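Local structure of myosin light chain 1 (Saccharomyces cerevisiae, 1M45) at residues A88-F92 with D104-M108; T78-T82 with I142-Q148; R4-F10 with Y29-Y35; G98-V102 with G134-Y138. The protein binds the IQ motifs of the myosins MYO1 and MYO2 and of IQG1 as a light chain, and recruits IQG1 to the bud neck for assembly of the contractile ring. One frame throughout, in Å; residues are numbered along the deposited sequence.

Interaction 1: A88-F92 with D104-M108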
# COMPACT_ATOMS: atom_id res chain seq x y z
N ALA A 88 -12.68 -12.67 1.21
CA ALA A 88 -11.44 -13.21 0.63
C ALA A 88 -10.65 -14.06 1.64
O ALA A 88 -10.09 -15.12 1.28
CB ALA A 88 -10.55 -12.09 0.03
N PHE A 89 -10.58 -13.58 2.88
CA PHE A 89 -9.89 -14.34 3.93
C PHE A 89 -10.73 -15.57 4.32
O PHE A 89 -10.18 -16.60 4.69
CB PHE A 89 -9.63 -13.47 5.16
CG PHE A 89 -8.42 -12.61 5.04
CD1 PHE A 89 -8.51 -11.31 4.55
CD2 PHE A 89 -7.16 -13.13 5.32
CE1 PHE A 89 -7.37 -10.52 4.43
CE2 PHE A 89 -6.02 -12.36 5.20
CZ PHE A 89 -6.13 -11.04 4.75
N GLN A 90 -12.05 -15.44 4.26
CA GLN A 90 -12.90 -16.56 4.66
C GLN A 90 -12.65 -17.75 3.75
O GLN A 90 -12.84 -18.89 4.15
CB GLN A 90 -14.37 -16.17 4.73
CG GLN A 90 -14.64 -15.32 5.96
CD GLN A 90 -16.09 -14.86 6.08
OE1 GLN A 90 -16.48 -14.31 7.12
NE2 GLN A 90 -16.89 -15.09 5.04
N VAL A 91 -12.17 -17.48 2.55
CA VAL A 91 -11.82 -18.55 1.61
C VAL A 91 -10.71 -19.44 2.18
O VAL A 91 -10.67 -20.66 1.93
CB VAL A 91 -11.44 -17.97 0.26
CG1 VAL A 91 -10.78 -19.03 -0.62
CG2 VAL A 91 -12.67 -17.38 -0.41
N PHE A 92 -9.84 -18.86 2.99
CA PHE A 92 -8.72 -19.57 3.59
C PHE A 92 -8.94 -19.84 5.07
O PHE A 92 -8.03 -20.22 5.78
CB PHE A 92 -7.44 -18.76 3.38
CG PHE A 92 -7.12 -18.55 1.93
CD1 PHE A 92 -7.78 -17.56 1.19
CD2 PHE A 92 -6.17 -19.34 1.29
CE1 PHE A 92 -7.52 -17.38 -0.18
CE2 PHE A 92 -5.89 -19.16 -0.06
CZ PHE A 92 -6.57 -18.18 -0.80
N ASP A 104 -0.70 -19.44 4.65
CA ASP A 104 -1.79 -19.15 3.73
C ASP A 104 -1.83 -17.65 3.38
O ASP A 104 -2.23 -17.28 2.26
CB ASP A 104 -3.13 -19.56 4.29
CG ASP A 104 -3.34 -21.05 4.23
OD1 ASP A 104 -2.66 -21.75 3.45
OD2 ASP A 104 -4.23 -21.59 4.88
N LEU A 105 -1.44 -16.80 4.33
CA LEU A 105 -1.45 -15.37 4.05
C LEU A 105 -0.40 -15.07 3.00
O LEU A 105 -0.63 -14.30 2.04
CB LEU A 105 -1.27 -14.54 5.31
CG LEU A 105 -1.16 -13.02 5.10
CD1 LEU A 105 -2.40 -12.52 4.35
CD2 LEU A 105 -1.09 -12.31 6.50
N ARG A 106 0.78 -15.67 3.19
CA ARG A 106 1.82 -15.49 2.17
C ARG A 106 1.36 -15.99 0.81
O ARG A 106 1.63 -15.35 -0.24
CB ARG A 106 3.12 -16.15 2.60
CG ARG A 106 4.26 -15.91 1.63
CD ARG A 106 5.60 -16.37 2.19
NE ARG A 106 5.97 -15.50 3.32
CZ ARG A 106 6.79 -14.47 3.23
NH1 ARG A 106 7.35 -14.13 2.07
NH2 ARG A 106 7.03 -13.72 4.30
N TYR A 107 0.71 -17.17 0.80
CA TYR A 107 0.15 -17.72 -0.41
C TYR A 107 -0.81 -16.76 -1.10
O TYR A 107 -0.69 -16.51 -2.31
CB TYR A 107 -0.54 -19.03 -0.10
CG TYR A 107 -1.30 -19.64 -1.27
CD1 TYR A 107 -0.68 -20.53 -2.14
CD2 TYR A 107 -2.65 -19.36 -1.47
CE1 TYR A 107 -1.40 -21.12 -3.21
CE2 TYR A 107 -3.37 -19.92 -2.53
CZ TYR A 107 -2.73 -20.79 -3.37
OH TYR A 107 -3.44 -21.35 -4.37
N MET A 108 -1.74 -16.20 -0.33
CA MET A 108 -2.70 -15.25 -0.86
C MET A 108 -2.01 -14.06 -1.51
O MET A 108 -2.36 -13.66 -2.61
CB MET A 108 -3.63 -14.72 0.25
CG MET A 108 -4.57 -15.76 0.89
SD MET A 108 -5.43 -15.00 2.31
CE MET A 108 -6.56 -13.90 1.47
O HOH W 1 -5.42 -20.42 6.98
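F92 and D104 bring the two backbones nearest, their CA atoms 6.9 Å apart; F92 lies just past helix 83-90 and D104 in the first turn of helix 102-111. No direct hydrogen bond crosses here. Instead one water donates to both F92 O and D104 OD2, bridging a backbone carbonyl to a carboxylate.

Beside the water bridge the contact is carried by M108, described in one of its two modelled conformers. Its chain slides along F92 in the opposite sense, with CG 3.5 Å from the centroid of the F92 ring and over its centre. The sulfur SD also lies over that face, a Met-aromatic contact. A bend at chi3 (72°) then carries CE onto a face of F89, 4.0 Å from that ring's centroid. A long, flexible, polarisable side chain suits this place, since it can serve two rings at once. L105 CD1 approaches F89 CE2 at the ring edge, 3.7 Å away. Y107 meets F92 rim to rim, with planes 57° apart and F92 CE2 3.5 Å from Y107 CD2. F89 also touches F141 and I142 of helix 138-146 and packs against the bound peptide.

This is the helix-loop-helix of an EF-hand: F89 of the entering helix and F92 just after it meet the exiting helix, whose first turn holds D104, an inferred calcium ligand.

Interaction 2: T78-T82 with I142-Q148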
# COMPACT_ATOMS: atom_id res chain seq x y z
N THR A 78 -8.25 5.62 -0.84
CA THR A 78 -8.17 5.55 0.63
C THR A 78 -9.48 5.18 1.28
O THR A 78 -9.65 5.35 2.48
CB THR A 78 -7.67 6.86 1.24
OG1 THR A 78 -8.68 7.88 1.09
CG2 THR A 78 -6.39 7.36 0.52
N LYS A 79 -10.41 4.67 0.48
CA LYS A 79 -11.74 4.39 1.01
C LYS A 79 -12.04 2.93 1.27
O LYS A 79 -13.21 2.58 1.44
CB LYS A 79 -12.77 4.96 0.05
CG LYS A 79 -12.64 6.47 -0.09
CD LYS A 79 -13.65 7.02 -1.10
CE LYS A 79 -13.59 8.55 -1.08
NZ LYS A 79 -14.41 9.18 -2.16
N ALA A 80 -11.02 2.07 1.29
CA ALA A 80 -11.29 0.65 1.54
C ALA A 80 -11.78 0.39 2.93
O ALA A 80 -11.40 1.09 3.88
CB ALA A 80 -10.02 -0.20 1.28
N LYS A 81 -12.62 -0.65 3.07
CA LYS A 81 -13.19 -0.98 4.37
C LYS A 81 -12.88 -2.43 4.71
O LYS A 81 -12.68 -3.25 3.82
CB LYS A 81 -14.71 -0.77 4.33
CG LYS A 81 -15.11 0.66 4.06
CD LYS A 81 -16.63 0.81 4.21
CE LYS A 81 -17.03 2.27 4.19
NZ LYS A 81 -18.49 2.41 4.55
N THR A 82 -12.90 -2.76 5.99
CA THR A 82 -12.62 -4.13 6.41
C THR A 82 -13.53 -5.13 5.71
O THR A 82 -13.08 -6.21 5.29
CB THR A 82 -12.78 -4.23 7.93
OG1 THR A 82 -11.81 -3.36 8.53
CG2 THR A 82 -12.41 -5.62 8.41
N ILE A 142 -6.33 -6.72 8.86
CA ILE A 142 -6.92 -5.78 7.90
C ILE A 142 -7.02 -4.39 8.52
O ILE A 142 -6.72 -3.37 7.85
CB ILE A 142 -8.28 -6.26 7.44
CG1 ILE A 142 -8.10 -7.54 6.60
CG2 ILE A 142 -8.95 -5.20 6.57
CD1 ILE A 142 -9.44 -8.35 6.47
N GLU A 143 -7.45 -4.33 9.78
CA GLU A 143 -7.57 -3.02 10.46
C GLU A 143 -6.23 -2.28 10.50
O GLU A 143 -6.16 -1.07 10.25
CB GLU A 143 -8.13 -3.16 11.87
CG GLU A 143 -9.55 -3.68 11.84
CD GLU A 143 -10.53 -2.65 11.34
OE1 GLU A 143 -10.31 -1.43 11.56
OE2 GLU A 143 -11.53 -3.05 10.72
N ASP A 144 -5.17 -3.02 10.79
CA ASP A 144 -3.85 -2.41 10.83
C ASP A 144 -3.42 -1.89 9.46
O ASP A 144 -2.87 -0.78 9.33
CB ASP A 144 -2.83 -3.44 11.35
CG ASP A 144 -2.93 -3.64 12.86
OD1 ASP A 144 -2.25 -4.58 13.37
OD2 ASP A 144 -3.67 -2.98 13.62
N VAL A 145 -3.66 -2.68 8.43
CA VAL A 145 -3.23 -2.31 7.09
C VAL A 145 -3.99 -1.07 6.62
O VAL A 145 -3.42 -0.26 5.90
CB VAL A 145 -3.43 -3.49 6.11
CG1 VAL A 145 -3.33 -3.07 4.62
CG2 VAL A 145 -2.41 -4.61 6.44
N LEU A 146 -5.27 -0.99 6.99
CA LEU A 146 -6.10 0.12 6.56
C LEU A 146 -6.06 1.37 7.44
O LEU A 146 -6.59 2.43 7.04
CB LEU A 146 -7.54 -0.36 6.37
CG LEU A 146 -7.77 -1.47 5.33
CD1 LEU A 146 -9.29 -1.72 5.32
CD2 LEU A 146 -7.24 -1.10 3.94
N ARG A 147 -5.39 1.29 8.59
CA ARG A 147 -5.35 2.46 9.51
C ARG A 147 -4.61 3.64 8.89
O ARG A 147 -3.49 3.49 8.37
CB ARG A 147 -4.70 2.09 10.83
CG ARG A 147 -4.95 3.10 11.97
CD ARG A 147 -4.50 2.58 13.33
NE ARG A 147 -5.38 1.49 13.80
CZ ARG A 147 -5.03 0.20 13.81
NH1 ARG A 147 -3.81 -0.17 13.42
NH2 ARG A 147 -5.89 -0.71 14.23
N GLN A 148 -5.23 4.82 8.95
CA GLN A 148 -4.67 6.02 8.33
C GLN A 148 -3.81 6.84 9.26
O GLN A 148 -4.02 8.04 9.41
CB GLN A 148 -5.77 6.87 7.71
CG GLN A 148 -6.37 6.18 6.51
CD GLN A 148 -7.35 7.02 5.74
OE1 GLN A 148 -7.29 8.25 5.75
NE2 GLN A 148 -8.24 6.35 5.02
OXT GLN A 148 -2.89 6.32 9.87
O HOH W 2 -10.37 8.18 3.26
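The flat amide of Q148 meets T78 through its nitrogen, NE2 lying 3.1 Å from T78 O. A water that donates to T78 OG1 is also held, weakly, by the same NE2. The opposite end of that amide is engaged elsewhere: Q148 OE1 bonds to R4, while T78 OG1 also bonds to the carbonyl of D75. The guanidinium of R147, on the far side of the helix end, has E143 O over the centre of one face and the carboxylate of D144 at its edge. NH1 and NH2 both reach D144 OD2 in a salt bridge, NH1 at 2.8 Å, which ties the guanidinium end-on to one carboxylate oxygen, OD2 lying in the guanidinium plane, just where the helix ends.

Apolar contacts fill the middle. L146 points at the linker with CG anti to its carbonyl carbon (chi1 -60°); one branch, CD2, comes 4.0 Å from A80 CB, and the other, CD1, lies 3.7 Å from K81 C. A branched leucine can thus touch both a methyl and the backbone, and a small alanine lets the linker come close. One turn earlier in the helix, I142 CG2 packs on T82 CA at 3.8 Å. The approach of E143 to the T82 hydroxyl is too short in the model to be trusted.

The linker T78-T82 leaves helix 71-75 and enters helix 83-90, lying along the last turns of helix 138-146. F85 of helix 83-90 touches A80, I142 and L146, and the bound peptide packs on A80, V145 and L146.

Interaction 3: R4-F10 with Y29-Y35; sequences RANKDIF and YLRAIGY
A tyrosine hydroxyl, rather than a carbonyl, receives the backbone N-H of R4: R4 N lies 3.2 Å from Y35 OH, with an N-H...O angle of 162°. The arginine's aliphatic stem lies over one face of the Y35 ring, though the model is too tight there to support detail. A phenylalanine in place of Y35 would probably keep the ring surface but leave the R4 N-H without this acceptor, and the start of the loop less firmly tied to the helix end.

I33 O is gripped by two waters. One, also bound to R4 NH1, donates to it at 3.0 Å; the other donates both to it and to A5 O. R4 NH2 bonds to Q148 OE1.

Next to I33, G34 closes helix 26-32 in a Schellman motif, with G34 N bonded to R31 O and Y35 N to L30 O. Its phi of 129° and the nearby CD of R4 leave no place for a CB, hence glycine. These residues end the exiting helix of the first EF-hand, while the loop 4-10 leads into its short entering helix 10-13, close to D14, an inferred calcium ligand.

The loop folds back in a type I' turn from N6 to I9, which delivers I9 to the helix. I9 CG2, anti to the backbone N, rests 3.7 Å from A32 CB, and CD1 3.9 Å from I33 CG2; beta-branched chains fill this buried seam snugly. F10 points its edge at the face of Y29, an offset edge-to-face pair with centroids 6.0 Å apart and planes at 78°. Both rings also pack on L60 of helix 60-69, and the bound peptide lies against I9 and A32.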
# COMPACT_ATOMS: atom_id res chain seq x y z
N ARG A 4 -3.31 15.42 0.82
CA ARG A 4 -2.51 14.80 1.89
C ARG A 4 -1.23 15.60 2.04
O ARG A 4 -0.55 15.89 1.04
CB ARG A 4 -2.22 13.34 1.58
CG ARG A 4 -3.48 12.50 1.46
CD ARG A 4 -3.84 11.74 2.68
NE ARG A 4 -5.14 11.06 2.56
CZ ARG A 4 -5.56 10.12 3.39
NH1 ARG A 4 -4.80 9.73 4.40
NH2 ARG A 4 -6.76 9.56 3.23
N ALA A 5 -0.93 15.97 3.27
CA ALA A 5 0.21 16.83 3.58
C ALA A 5 1.55 16.10 3.43
O ALA A 5 1.62 14.89 3.68
CB ALA A 5 0.07 17.42 5.01
N ASN A 6 2.58 16.85 3.08
CA ASN A 6 3.92 16.28 2.91
C ASN A 6 4.47 15.72 4.22
O ASN A 6 5.08 14.65 4.21
CB ASN A 6 4.89 17.31 2.32
CG ASN A 6 6.32 16.76 2.16
OD1 ASN A 6 7.29 17.29 2.73
ND2 ASN A 6 6.46 15.71 1.36
N LYS A 7 4.26 16.45 5.32
CA LYS A 7 4.75 16.05 6.64
C LYS A 7 6.24 15.69 6.60
O LYS A 7 6.67 14.70 7.23
CB LYS A 7 3.92 14.88 7.16
CG LYS A 7 2.44 15.20 7.34
CD LYS A 7 1.74 14.01 7.97
CE LYS A 7 0.27 14.30 8.28
NZ LYS A 7 -0.38 13.06 8.81
N ASP A 8 7.00 16.50 5.85
CA ASP A 8 8.45 16.35 5.69
C ASP A 8 8.90 15.03 5.08
O ASP A 8 10.02 14.59 5.30
CB ASP A 8 9.17 16.49 7.02
CG ASP A 8 10.62 16.95 6.86
OD1 ASP A 8 10.93 17.67 5.90
OD2 ASP A 8 11.46 16.63 7.68
N ILE A 9 8.01 14.38 4.35
CA ILE A 9 8.37 13.11 3.76
C ILE A 9 9.23 13.29 2.51
O ILE A 9 10.12 12.49 2.23
CB ILE A 9 7.10 12.31 3.45
CG1 ILE A 9 6.44 11.84 4.75
CG2 ILE A 9 7.41 11.14 2.50
CD1 ILE A 9 5.00 11.31 4.52
N PHE A 10 9.00 14.36 1.75
CA PHE A 10 9.74 14.60 0.53
C PHE A 10 11.27 14.52 0.72
O PHE A 10 11.97 13.98 -0.15
CB PHE A 10 9.34 15.95 -0.06
CG PHE A 10 9.84 16.19 -1.44
CD1 PHE A 10 11.06 16.82 -1.65
CD2 PHE A 10 9.11 15.79 -2.56
CE1 PHE A 10 11.54 17.04 -2.95
CE2 PHE A 10 9.55 16.04 -3.83
CZ PHE A 10 10.79 16.65 -4.04
N TYR A 29 6.08 7.84 -3.09
CA TYR A 29 5.84 9.12 -2.42
C TYR A 29 4.35 9.28 -2.13
O TYR A 29 3.98 9.64 -1.03
CB TYR A 29 6.35 10.33 -3.23
CG TYR A 29 6.01 11.61 -2.56
CD1 TYR A 29 6.75 12.06 -1.48
CD2 TYR A 29 4.93 12.36 -3.00
CE1 TYR A 29 6.39 13.23 -0.82
CE2 TYR A 29 4.52 13.52 -2.33
CZ TYR A 29 5.27 13.96 -1.25
OH TYR A 29 4.87 15.10 -0.59
N LEU A 30 3.52 8.98 -3.14
CA LEU A 30 2.08 9.09 -2.97
C LEU A 30 1.60 8.15 -1.89
O LEU A 30 0.69 8.47 -1.10
CB LEU A 30 1.36 8.79 -4.29
CG LEU A 30 1.57 9.90 -5.33
CD1 LEU A 30 1.00 9.45 -6.69
CD2 LEU A 30 0.95 11.21 -4.90
N ARG A 31 2.21 6.97 -1.84
CA ARG A 31 1.88 6.02 -0.77
C ARG A 31 2.30 6.55 0.58
O ARG A 31 1.53 6.51 1.54
CB ARG A 31 2.57 4.68 -1.03
CG ARG A 31 1.98 3.94 -2.20
CD ARG A 31 2.76 2.68 -2.65
NE ARG A 31 2.16 2.15 -3.87
CZ ARG A 31 2.70 2.05 -5.06
NH1 ARG A 31 3.97 2.40 -5.32
NH2 ARG A 31 1.92 1.60 -6.07
N ALA A 32 3.50 7.13 0.65
CA ALA A 32 4.02 7.59 1.94
C ALA A 32 3.14 8.65 2.56
O ALA A 32 2.97 8.70 3.77
CB ALA A 32 5.45 8.12 1.76
N ILE A 33 2.57 9.52 1.72
CA ILE A 33 1.71 10.58 2.27
C ILE A 33 0.28 10.13 2.55
O ILE A 33 -0.53 10.91 3.05
CB ILE A 33 1.76 11.87 1.39
CG1 ILE A 33 1.14 11.64 0.03
CG2 ILE A 33 3.17 12.41 1.31
CD1 ILE A 33 1.01 12.89 -0.83
N GLY A 34 -0.04 8.88 2.18
CA GLY A 34 -1.38 8.41 2.57
C GLY A 34 -2.27 7.81 1.50
O GLY A 34 -3.39 7.36 1.83
N TYR A 35 -1.86 7.85 0.25
CA TYR A 35 -2.66 7.25 -0.83
C TYR A 35 -2.28 5.78 -1.08
O TYR A 35 -1.25 5.29 -0.59
CB TYR A 35 -2.53 8.08 -2.11
CG TYR A 35 -2.95 9.51 -1.92
CD1 TYR A 35 -2.02 10.54 -2.05
CD2 TYR A 35 -4.28 9.83 -1.68
CE1 TYR A 35 -2.42 11.87 -1.94
CE2 TYR A 35 -4.68 11.15 -1.55
CZ TYR A 35 -3.75 12.15 -1.68
OH TYR A 35 -4.17 13.44 -1.55
O HOH W 3 -2.14 10.61 5.52
O HOH W 4 0.50 12.78 4.94

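Interaction 4: G98-V102 with G134-Y138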
# COMPACT_ATOMS: atom_id res chain seq x y z
N GLY A 98 -11.85 -16.89 12.09
CA GLY A 98 -11.39 -15.50 12.02
C GLY A 98 -9.88 -15.46 11.92
O GLY A 98 -9.29 -14.42 12.03
N LYS A 99 -9.27 -16.61 11.70
CA LYS A 99 -7.83 -16.68 11.61
C LYS A 99 -7.37 -17.36 10.33
O LYS A 99 -8.06 -18.20 9.75
CB LYS A 99 -7.25 -17.44 12.82
CG LYS A 99 -7.49 -16.72 14.14
CD LYS A 99 -6.81 -17.41 15.29
CE LYS A 99 -6.88 -16.57 16.56
NZ LYS A 99 -8.25 -16.37 17.02
N VAL A 100 -6.17 -16.98 9.90
CA VAL A 100 -5.52 -17.58 8.75
C VAL A 100 -4.08 -17.88 9.12
O VAL A 100 -3.46 -17.13 9.87
CB VAL A 100 -5.64 -16.63 7.54
CG1 VAL A 100 -4.74 -17.05 6.38
CG2 VAL A 100 -7.10 -16.59 7.07
N SER A 101 -3.54 -18.98 8.59
CA SER A 101 -2.15 -19.32 8.85
C SER A 101 -1.26 -18.32 8.13
O SER A 101 -1.65 -17.78 7.07
CB SER A 101 -1.82 -20.74 8.40
OG SER A 101 -1.89 -20.84 6.99
N VAL A 102 -0.10 -18.05 8.72
CA VAL A 102 0.86 -17.14 8.09
C VAL A 102 1.26 -17.66 6.72
O VAL A 102 1.48 -16.88 5.78
CB VAL A 102 2.05 -16.82 9.01
CG1 VAL A 102 2.87 -18.07 9.31
CG2 VAL A 102 2.93 -15.78 8.37
N GLY A 134 0.79 -20.47 14.62
CA GLY A 134 1.20 -19.88 13.36
C GLY A 134 0.07 -19.16 12.65
O GLY A 134 0.18 -18.92 11.46
N GLU A 135 -0.96 -18.74 13.39
CA GLU A 135 -2.11 -18.04 12.80
C GLU A 135 -2.21 -16.55 13.11
O GLU A 135 -1.70 -16.05 14.12
CB GLU A 135 -3.41 -18.72 13.19
CG GLU A 135 -3.47 -20.13 12.64
CD GLU A 135 -4.85 -20.75 12.76
OE1 GLU A 135 -5.45 -20.66 13.84
OE2 GLU A 135 -5.33 -21.31 11.77
N ILE A 136 -2.93 -15.85 12.22
CA ILE A 136 -3.09 -14.40 12.32
C ILE A 136 -4.57 -14.10 12.36
O ILE A 136 -5.33 -14.68 11.59
CB ILE A 136 -2.47 -13.75 11.05
CG1 ILE A 136 -0.96 -13.86 11.08
CG2 ILE A 136 -2.84 -12.24 10.94
CD1 ILE A 136 -0.32 -13.63 9.69
N ASP A 137 -4.98 -13.17 13.24
CA ASP A 137 -6.37 -12.70 13.30
C ASP A 137 -6.52 -11.76 12.10
O ASP A 137 -5.94 -10.68 12.10
CB ASP A 137 -6.60 -11.93 14.61
CG ASP A 137 -8.04 -11.49 14.76
OD1 ASP A 137 -8.54 -10.82 13.85
OD2 ASP A 137 -8.77 -11.81 15.73
N TYR A 138 -7.27 -12.17 11.08
CA TYR A 138 -7.25 -11.38 9.85
C TYR A 138 -8.03 -10.09 9.92
O TYR A 138 -7.65 -9.12 9.28
CB TYR A 138 -7.64 -12.17 8.62
CG TYR A 138 -8.90 -12.99 8.66
CD1 TYR A 138 -10.14 -12.39 8.46
CD2 TYR A 138 -8.84 -14.38 8.75
CE1 TYR A 138 -11.31 -13.16 8.41
CE2 TYR A 138 -9.99 -15.15 8.70
CZ TYR A 138 -11.22 -14.54 8.53
OH TYR A 138 -12.35 -15.32 8.49
O HOH W 5 -10.68 -12.11 12.22
O HOH W 6 -7.69 -20.80 9.65
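V100 and I136 exchange both of their backbone bonds: V100 N gives to I136 O at 3.0 Å, and I136 N gives to V100 O at 2.7 Å. Y138 N donates to G98 O at 3.2 Å, and V102 N to G134 O at 2.9 Å, so four bonds zip the pair of antiparallel strands. G98 O takes a further bond from a water shared with D137 OD1, and K99 O accepts at 2.6 Å from a water that also reaches E135 OE2. The side chains of S101 and D137 are spent as N-caps, on the backbone nitrogens of D104 and K140.

V100 and I136 share one face of the sheet; K99 and D137 lie on the other, their opposite charges near but not touching. Glycine suits position 98, where positive phi would jam a CB against the preceding carbonyl. With CG set between N and carbonyl carbon (chi1 50°), the Y138 ring has G98 O over one face, and V100 CG2, in the conformer described, meets it obliquely near CD2. Y138 OH bonds to D93 OD2, an inferred calcium ligand; a phenylalanine here would probably leave that carboxylate oxygen with one partner fewer, G98 N remaining.

The strands run into helices 102-111 and 138-146, while F89 of helix 83-90 touches V100, on the face it shares with I136, and meets the Y138 ring with planes about 15° apart.

Overall arrangement
From the N terminus, interaction 3 comes first, joining 4-10 to 29-35 and closing the first EF-hand before any other contact opens. Interaction 2 then opens at 78-82 and closes only at the C terminus, so that interactions 1 and 4 are both nested within it. These two cross: 88-92, 98-102, 104-108 and 134-138 alternate along the chain, weaving helices 83-90 and 102-111 together with the two-stranded sheet. They touch through F89, Q90 and L105, and F89 also reaches I142 of interaction 2. Interaction 2 in turn meets interaction 3 through Q148 and T78 against R4, G34 and Y35, linking the two halves of the chain; interaction 3 lies about 30 Å from interaction 1, centre to centre.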